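Local structure of Serine/threonine-protein kinase Tel1 (Chaetomium thermophilum, 6SKY) at residues A[2627-2632]-A[2826-2831]; A[2749-2754]-A[2921-2926]. The protein phosphorylates proteins on serine and threonine residues with ATP and probably acts as a DNA damage sensor that activates checkpoint signalling. All blocks are in the same frame, centred on the assembly; numbering follows the deposited sequence.

In the fold
Interaction 1 lies within the kinase domain, and interaction 2 joins that domain to the FATC helix 2916-2927. Their centres are 15 Å apart. Their segments alternate along the chain, in the order 2627-2632, 2749-2754, 2826-2831, 2921-2926. Helix 2732-2755 connects them. In interaction 2 it meets the FATC helix through Met-2751 and His-2754. Through Leu-2752 it meets helix 2616-2632 of interaction 1. Leu-2752 CD2 packs 3.7 Å from Val-2629 CG1, and Leu-2752 CD1 packs 3.7 Å from Ser-2630 OG, which is hydrogen-bonded to Phe-2626 O. Both contacts lie away from the nucleotide and the magnesium ion. Lys-2610 of the nucleotide pocket comes before helix 2616-2632, and His-2762 and Asn-2765 follow helix 2732-2755.

Interaction 1 (A[2627-2632]-A[2826-2831]); sequences AAVSEL and DALREE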
ATOM      1  N   ALA A2627       8.211  -5.004  30.459  1.00 20.14           N
ATOM      2  CA  ALA A2627       9.451  -4.310  30.137  1.00 20.14           C
ATOM      3  C   ALA A2627      10.051  -4.817  28.831  1.00 20.14           C
ATOM      4  O   ALA A2627      10.589  -4.033  28.043  1.00 20.14           O
ATOM      5  CB  ALA A2627      10.441  -4.462  31.282  1.00 20.14           C
ATOM      6  N   ALA A2628       9.951  -6.120  28.569  1.00 19.88           N
ATOM      7  CA  ALA A2628      10.492  -6.655  27.322  1.00 19.88           C
ATOM      8  C   ALA A2628       9.723  -6.148  26.106  1.00 19.88           C
ATOM      9  O   ALA A2628      10.325  -5.776  25.090  1.00 19.88           O
ATOM     10  CB  ALA A2628      10.486  -8.176  27.365  1.00 19.88           C
ATOM     11  N   VAL A2629       8.395  -6.108  26.185  1.00 19.92           N
ATOM     12  CA  VAL A2629       7.629  -5.596  25.050  1.00 19.92           C
ATOM     13  C   VAL A2629       7.887  -4.102  24.843  1.00 19.92           C
ATOM     14  O   VAL A2629       8.016  -3.623  23.703  1.00 19.92           O
ATOM     15  CB  VAL A2629       6.136  -5.904  25.235  1.00 19.92           C
ATOM     16  CG1 VAL A2629       5.356  -5.415  24.056  1.00 19.92           C
ATOM     17  CG2 VAL A2629       5.930  -7.380  25.400  1.00 19.92           C
ATOM     18  N   SER A2630       7.986  -3.337  25.926  1.00 21.69           N
ATOM     19  CA  SER A2630       8.311  -1.927  25.766  1.00 21.69           C
ATOM     20  C   SER A2630       9.696  -1.730  25.171  1.00 21.69           C
ATOM     21  O   SER A2630       9.929  -0.744  24.470  1.00 21.69           O
ATOM     22  CB  SER A2630       8.198  -1.210  27.100  1.00 21.69           C
ATOM     23  OG  SER A2630       6.901  -1.381  27.616  1.00 21.69           O
ATOM     24  N   GLU A2631      10.631  -2.634  25.448  1.00 24.52           N
ATOM     25  CA  GLU A2631      11.915  -2.564  24.764  1.00 24.52           C
ATOM     26  C   GLU A2631      11.772  -2.853  23.282  1.00 24.52           C
ATOM     27  O   GLU A2631      12.518  -2.302  22.470  1.00 24.52           O
ATOM     28  CB  GLU A2631      12.907  -3.538  25.387  1.00 24.52           C
ATOM     29  CG  GLU A2631      13.506  -3.072  26.683  1.00 24.52           C
ATOM     30  CD  GLU A2631      14.518  -1.968  26.484  1.00 24.52           C
ATOM     31  OE1 GLU A2631      14.950  -1.759  25.333  1.00 24.52           O
ATOM     32  OE2 GLU A2631      14.886  -1.307  27.478  1.00 24.52           O
ATOM     33  N   LEU A2632      10.850  -3.740  22.914  1.00 23.05           N
ATOM     34  CA  LEU A2632      10.559  -3.937  21.496  1.00 23.05           C
ATOM     35  C   LEU A2632      10.101  -2.651  20.837  1.00 23.05           C
ATOM     36  O   LEU A2632      10.378  -2.422  19.659  1.00 23.05           O
ATOM     37  CB  LEU A2632       9.482  -4.996  21.300  1.00 23.05           C
ATOM     38  CG  LEU A2632       9.806  -6.439  21.626  1.00 23.05           C
ATOM     39  CD1 LEU A2632       8.600  -7.268  21.318  1.00 23.05           C
ATOM     40  CD2 LEU A2632      10.981  -6.879  20.822  1.00 23.05           C
ATOM     41  N   ASP A2826       0.413  -0.241  15.755  1.00 24.49           N
ATOM     42  CA  ASP A2826       1.054  -0.572  14.497  1.00 24.49           C
ATOM     43  C   ASP A2826       2.440  -1.149  14.717  1.00 24.49           C
ATOM     44  O   ASP A2826       2.839  -2.085  14.023  1.00 24.49           O
ATOM     45  CB  ASP A2826       1.126   0.670  13.625  1.00 24.49           C
ATOM     46  CG  ASP A2826       1.511   0.360  12.213  1.00 24.49           C
ATOM     47  OD1 ASP A2826       1.469  -0.828  11.831  1.00 24.49           O
ATOM     48  OD2 ASP A2826       1.857   1.304  11.476  1.00 24.49           O
ATOM     49  N   ALA A2827       3.197  -0.605  15.669  1.00 23.31           N
ATOM     50  CA  ALA A2827       4.502  -1.181  15.970  1.00 23.31           C
ATOM     51  C   ALA A2827       4.380  -2.526  16.665  1.00 23.31           C
ATOM     52  O   ALA A2827       5.264  -3.369  16.527  1.00 23.31           O
ATOM     53  CB  ALA A2827       5.318  -0.226  16.828  1.00 23.31           C
ATOM     54  N   LEU A2828       3.311  -2.744  17.424  1.00 22.02           N
ATOM     55  CA  LEU A2828       3.160  -4.014  18.121  1.00 22.02           C
ATOM     56  C   LEU A2828       2.812  -5.135  17.164  1.00 22.02           C
ATOM     57  O   LEU A2828       3.353  -6.235  17.277  1.00 22.02           O
ATOM     58  CB  LEU A2828       2.096  -3.915  19.208  1.00 22.02           C
ATOM     59  CG  LEU A2828       2.504  -3.324  20.547  1.00 22.02           C
ATOM     60  CD1 LEU A2828       1.370  -3.420  21.525  1.00 22.02           C
ATOM     61  CD2 LEU A2828       3.722  -4.025  21.073  1.00 22.02           C
ATOM     62  N   ARG A2829       1.900  -4.898  16.230  1.00 25.62           N
ATOM     63  CA  ARG A2829       1.566  -5.983  15.320  1.00 25.62           C
ATOM     64  C   ARG A2829       2.602  -6.174  14.224  1.00 25.62           C
ATOM     65  O   ARG A2829       2.457  -7.091  13.420  1.00 25.62           O
ATOM     66  CB  ARG A2829       0.178  -5.780  14.710  1.00 25.62           C
ATOM     67  CG  ARG A2829      -0.047  -4.454  14.108  1.00 25.62           C
ATOM     68  CD  ARG A2829      -1.151  -4.478  13.089  1.00 25.62           C
ATOM     69  NE  ARG A2829      -2.476  -4.611  13.669  1.00 25.62           N
ATOM     70  CZ  ARG A2829      -3.591  -4.414  12.980  1.00 25.62           C
ATOM     71  NH1 ARG A2829      -4.769  -4.553  13.560  1.00 25.62           N
ATOM     72  NH2 ARG A2829      -3.519  -4.072  11.709  1.00 25.62           N
ATOM     73  N   GLU A2830       3.643  -5.353  14.180  1.00 30.32           N
ATOM     74  CA  GLU A2830       4.810  -5.610  13.352  1.00 30.32           C
ATOM     75  C   GLU A2830       5.922  -6.306  14.116  1.00 30.32           C
ATOM     76  O   GLU A2830       7.001  -6.510  13.564  1.00 30.32           O
ATOM     77  CB  GLU A2830       5.335  -4.307  12.756  1.00 30.32           C
ATOM     78  CG  GLU A2830       4.637  -3.921  11.477  1.00 30.32           C
ATOM     79  CD  GLU A2830       4.589  -2.426  11.257  1.00 30.32           C
ATOM     80  OE1 GLU A2830       5.389  -1.701  11.884  1.00 30.32           O
ATOM     81  OE2 GLU A2830       3.741  -1.973  10.458  1.00 30.32           O
ATOM     82  N   GLU A2831       5.684  -6.660  15.375  1.00 28.76           N
ATOM     83  CA  GLU A2831       6.618  -7.391  16.216  1.00 28.76           C
ATOM     84  C   GLU A2831       5.948  -8.610  16.818  1.00 28.76           C
ATOM     85  O   GLU A2831       6.305  -9.033  17.910  1.00 28.76           O
ATOM     86  CB  GLU A2831       7.164  -6.511  17.334  1.00 28.76           C
ATOM     87  CG  GLU A2831       7.870  -5.276  16.882  1.00 28.76           C
ATOM     88  CD  GLU A2831       9.307  -5.534  16.518  1.00 28.76           C
ATOM     89  OE1 GLU A2831       9.873  -6.527  17.008  1.00 28.76           O
ATOM     90  OE2 GLU A2831       9.875  -4.743  15.739  1.00 28.76           O
TER
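Leu-2828, on helix 2816-2828, puts its CD2 methyl 3.7 Å from CG1 of Val-2629. The two side chains meet at about a right angle. Val-2629 presents this branch because CG1 stands anti to its backbone N (chi1 -178°). Leu-2828 also rests on Val-2755 and on Ile-2835, so it touches side chains of three other helices, 2616-2632, 2732-2755 and 2832-2843. Leu-2828 to Glu-2831 form a type I beta turn, with Glu-2831 N hydrogen-bonded to Leu-2828 O (3.0 Å). Within this turn, Arg-2829 packs on Val-2916 and Thr-2919 of the FATC helix, and its NH2 is hydrogen-bonded to Leu-2914 O. The contact belongs to the PI3/PI4-kinase fold. Helix 2616-2632 follows the strand that carries Lys-2610, and probably corresponds to helix C of other protein kinases. The contact is made at its C-terminal end. Glu-2831 occupies the N-cap position of helix 2832-2843. Its chain bends at chi2 (-83°), and OE1 comes 4.0 Å from Leu-2632 CD2, a methyl beside a carboxylate. The polar partners of the carboxylate are His-2636 NE2, hydrogen-bonded to OE2, and Ser-2834 OG, weakly bonded to OE1.

Interaction 2 (A[2749-2754]-A[2921-2926]); sequences ISMLGH and NDLINQ
Leu-2923 fits between His-2754 and Met-2751 and has the most surface buried in this contact. It joins the FATC helix 2916-2927 to helix 2732-2755 of the kinase domain, the pairing of C-terminal FATC and kinase that marks the PI3K-related kinases. The two methyls of Leu-2923 divide the work. CD2 sits over one face of the His-2754 ring as a CH-pi contact, 3.6 Å from the ring centroid and 18° off the ring normal. CD1 is on the same side of the ring, 3.6 Å from His-2754 CD2. The imidazole reaches across to the leucine because its CG is anti to the backbone N (chi1 162°). With an alanine here in place of His-2754, Leu-2923 CD2 would probably lose the ring face it rests on, and a gap would be likely to open beside it. His-2754 O is hydrogen-bonded to Lys-2909 NZ, just after helix 2898-2908. The FATC helix also faces the second subunit: Asp-2922 forms a salt bridge with Arg-2260 of that subunit, and Asn-2921 ND2 bonds to Ala-2259 O there. Met-2751 completes the apolar contact. Its chain bends at chi2 and chi3, which carries the thioether end to the leucine: CE lies 3.8 Å and SD 4.0 Å from Leu-2923 CD1.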
ATOM      1  N   ILE A2749       0.443   2.612  27.445  1.00 18.13           N
ATOM      2  CA  ILE A2749       0.029   1.561  28.365  1.00 18.13           C
ATOM      3  C   ILE A2749      -1.359   1.052  28.023  1.00 18.13           C
ATOM      4  O   ILE A2749      -1.663  -0.111  28.268  1.00 18.13           O
ATOM      5  CB  ILE A2749       0.110   2.035  29.824  1.00 18.13           C
ATOM      6  CG1 ILE A2749       0.105   0.834  30.763  1.00 18.13           C
ATOM      7  CG2 ILE A2749      -1.050   2.930  30.158  1.00 18.13           C
ATOM      8  CD1 ILE A2749       1.193  -0.142  30.518  1.00 18.13           C
ATOM      9  N   SER A2750      -2.205   1.871  27.408  1.00 17.72           N
ATOM     10  CA  SER A2750      -3.523   1.399  27.011  1.00 17.72           C
ATOM     11  C   SER A2750      -3.424   0.351  25.915  1.00 17.72           C
ATOM     12  O   SER A2750      -4.041  -0.715  26.005  1.00 17.72           O
ATOM     13  CB  SER A2750      -4.373   2.580  26.563  1.00 17.72           C
ATOM     14  OG  SER A2750      -4.666   3.417  27.657  1.00 17.72           O
ATOM     15  N   MET A2751      -2.634   0.621  24.877  1.00 20.27           N
ATOM     16  CA  MET A2751      -2.479  -0.372  23.817  1.00 20.27           C
ATOM     17  C   MET A2751      -1.778  -1.621  24.324  1.00 20.27           C
ATOM     18  O   MET A2751      -2.206  -2.745  24.037  1.00 20.27           O
ATOM     19  CB  MET A2751      -1.720   0.215  22.635  1.00 20.27           C
ATOM     20  CG  MET A2751      -2.562   1.065  21.726  1.00 20.27           C
ATOM     21  SD  MET A2751      -4.077   0.260  21.213  1.00 20.27           S
ATOM     22  CE  MET A2751      -5.283   1.164  22.162  1.00 20.27           C
ATOM     23  N   LEU A2752      -0.701  -1.449  25.081  1.00 16.30           N
ATOM     24  CA  LEU A2752       0.061  -2.597  25.549  1.00 16.30           C
ATOM     25  C   LEU A2752      -0.746  -3.456  26.507  1.00 16.30           C
ATOM     26  O   LEU A2752      -0.604  -4.679  26.510  1.00 16.30           O
ATOM     27  CB  LEU A2752       1.342  -2.119  26.210  1.00 16.30           C
ATOM     28  CG  LEU A2752       2.624  -2.716  25.670  1.00 16.30           C
ATOM     29  CD1 LEU A2752       3.736  -1.728  25.825  1.00 16.30           C
ATOM     30  CD2 LEU A2752       2.921  -3.962  26.437  1.00 16.30           C
ATOM     31  N   GLY A2753      -1.594  -2.846  27.332  1.00 15.89           N
ATOM     32  CA  GLY A2753      -2.429  -3.610  28.224  1.00 15.89           C
ATOM     33  C   GLY A2753      -3.661  -4.190  27.586  1.00 15.89           C
ATOM     34  O   GLY A2753      -4.237  -5.127  28.134  1.00 15.89           O
ATOM     35  N   HIS A2754      -4.104  -3.647  26.457  1.00 16.33           N
ATOM     36  CA  HIS A2754      -5.099  -4.354  25.665  1.00 16.33           C
ATOM     37  C   HIS A2754      -4.503  -5.614  25.053  1.00 16.33           C
ATOM     38  O   HIS A2754      -5.096  -6.692  25.130  1.00 16.33           O
ATOM     39  CB  HIS A2754      -5.658  -3.443  24.580  1.00 16.33           C
ATOM     40  CG  HIS A2754      -6.353  -4.175  23.477  1.00 16.33           C
ATOM     41  ND1 HIS A2754      -7.529  -4.863  23.669  1.00 16.33           N
ATOM     42  CD2 HIS A2754      -6.030  -4.338  22.174  1.00 16.33           C
ATOM     43  CE1 HIS A2754      -7.902  -5.414  22.531  1.00 16.33           C
ATOM     44  NE2 HIS A2754      -7.008  -5.112  21.608  1.00 16.33           N
ATOM     45  N   ASN A2921     -10.432   2.675  16.776  1.00 24.12           N
ATOM     46  CA  ASN A2921     -11.773   3.236  16.901  1.00 24.12           C
ATOM     47  C   ASN A2921     -12.666   2.331  17.725  1.00 24.12           C
ATOM     48  O   ASN A2921     -13.381   2.793  18.618  1.00 24.12           O
ATOM     49  CB  ASN A2921     -12.392   3.459  15.527  1.00 24.12           C
ATOM     50  CG  ASN A2921     -11.813   4.634  14.812  1.00 24.12           C
ATOM     51  OD1 ASN A2921     -10.827   5.207  15.246  1.00 24.12           O
ATOM     52  ND2 ASN A2921     -12.412   4.997  13.698  1.00 24.12           N
ATOM     53  N   ASP A2922     -12.643   1.033  17.438  1.00 25.73           N
ATOM     54  CA  ASP A2922     -13.485   0.109  18.185  1.00 25.73           C
ATOM     55  C   ASP A2922     -13.077   0.042  19.651  1.00 25.73           C
ATOM     56  O   ASP A2922     -13.933  -0.013  20.542  1.00 25.73           O
ATOM     57  CB  ASP A2922     -13.427  -1.271  17.549  1.00 25.73           C
ATOM     58  CG  ASP A2922     -14.770  -1.966  17.549  1.00 25.73           C
ATOM     59  OD1 ASP A2922     -15.784  -1.305  17.862  1.00 25.73           O
ATOM     60  OD2 ASP A2922     -14.819  -3.174  17.237  1.00 25.73           O
ATOM     61  N   LEU A2923     -11.771   0.063  19.922  1.00 21.80           N
ATOM     62  CA  LEU A2923     -11.297   0.001  21.300  1.00 21.80           C
ATOM     63  C   LEU A2923     -11.716   1.229  22.090  1.00 21.80           C
ATOM     64  O   LEU A2923     -12.162   1.116  23.232  1.00 21.80           O
ATOM     65  CB  LEU A2923      -9.783  -0.149  21.328  1.00 21.80           C
ATOM     66  CG  LEU A2923      -9.225  -1.491  20.899  1.00 21.80           C
ATOM     67  CD1 LEU A2923      -7.736  -1.421  20.882  1.00 21.80           C
ATOM     68  CD2 LEU A2923      -9.703  -2.542  21.836  1.00 21.80           C
ATOM     69  N   ILE A2924     -11.561   2.418  21.509  1.00 37.14           N
ATOM     70  CA  ILE A2924     -11.945   3.629  22.220  1.00 37.14           C
ATOM     71  C   ILE A2924     -13.455   3.734  22.330  1.00 37.14           C
ATOM     72  O   ILE A2924     -13.971   4.360  23.256  1.00 37.14           O
ATOM     73  CB  ILE A2924     -11.330   4.866  21.542  1.00 37.14           C
ATOM     74  CG1 ILE A2924      -9.815   4.765  21.531  1.00 37.14           C
ATOM     75  CG2 ILE A2924     -11.704   6.119  22.262  1.00 37.14           C
ATOM     76  CD1 ILE A2924      -9.134   5.991  21.053  1.00 37.14           C
ATOM     77  N   ASN A2925     -14.200   3.118  21.416  1.00 26.57           N
ATOM     78  CA  ASN A2925     -15.649   3.097  21.569  1.00 26.57           C
ATOM     79  C   ASN A2925     -16.067   2.227  22.739  1.00 26.57           C
ATOM     80  O   ASN A2925     -16.941   2.608  23.517  1.00 26.57           O
ATOM     81  CB  ASN A2925     -16.320   2.597  20.297  1.00 26.57           C
ATOM     82  CG  ASN A2925     -16.508   3.677  19.274  1.00 26.57           C
ATOM     83  OD1 ASN A2925     -16.404   3.429  18.080  1.00 26.57           O
ATOM     84  ND2 ASN A2925     -16.790   4.884  19.730  1.00 26.57           N
ATOM     85  N   GLN A2926     -15.475   1.044  22.869  1.00 24.44           N
ATOM     86  CA  GLN A2926     -15.906   0.165  23.945  1.00 24.44           C
ATOM     87  C   GLN A2926     -15.261   0.490  25.279  1.00 24.44           C
ATOM     88  O   GLN A2926     -15.733   0.002  26.305  1.00 24.44           O
ATOM     89  CB  GLN A2926     -15.656  -1.299  23.583  1.00 24.44           C
ATOM     90  CG  GLN A2926     -14.235  -1.653  23.308  1.00 24.44           C
ATOM     91  CD  GLN A2926     -14.066  -3.112  22.957  1.00 24.44           C
ATOM     92  OE1 GLN A2926     -13.833  -3.947  23.828  1.00 24.44           O
ATOM     93  NE2 GLN A2926     -14.177  -3.429  21.677  1.00 24.44           N
TER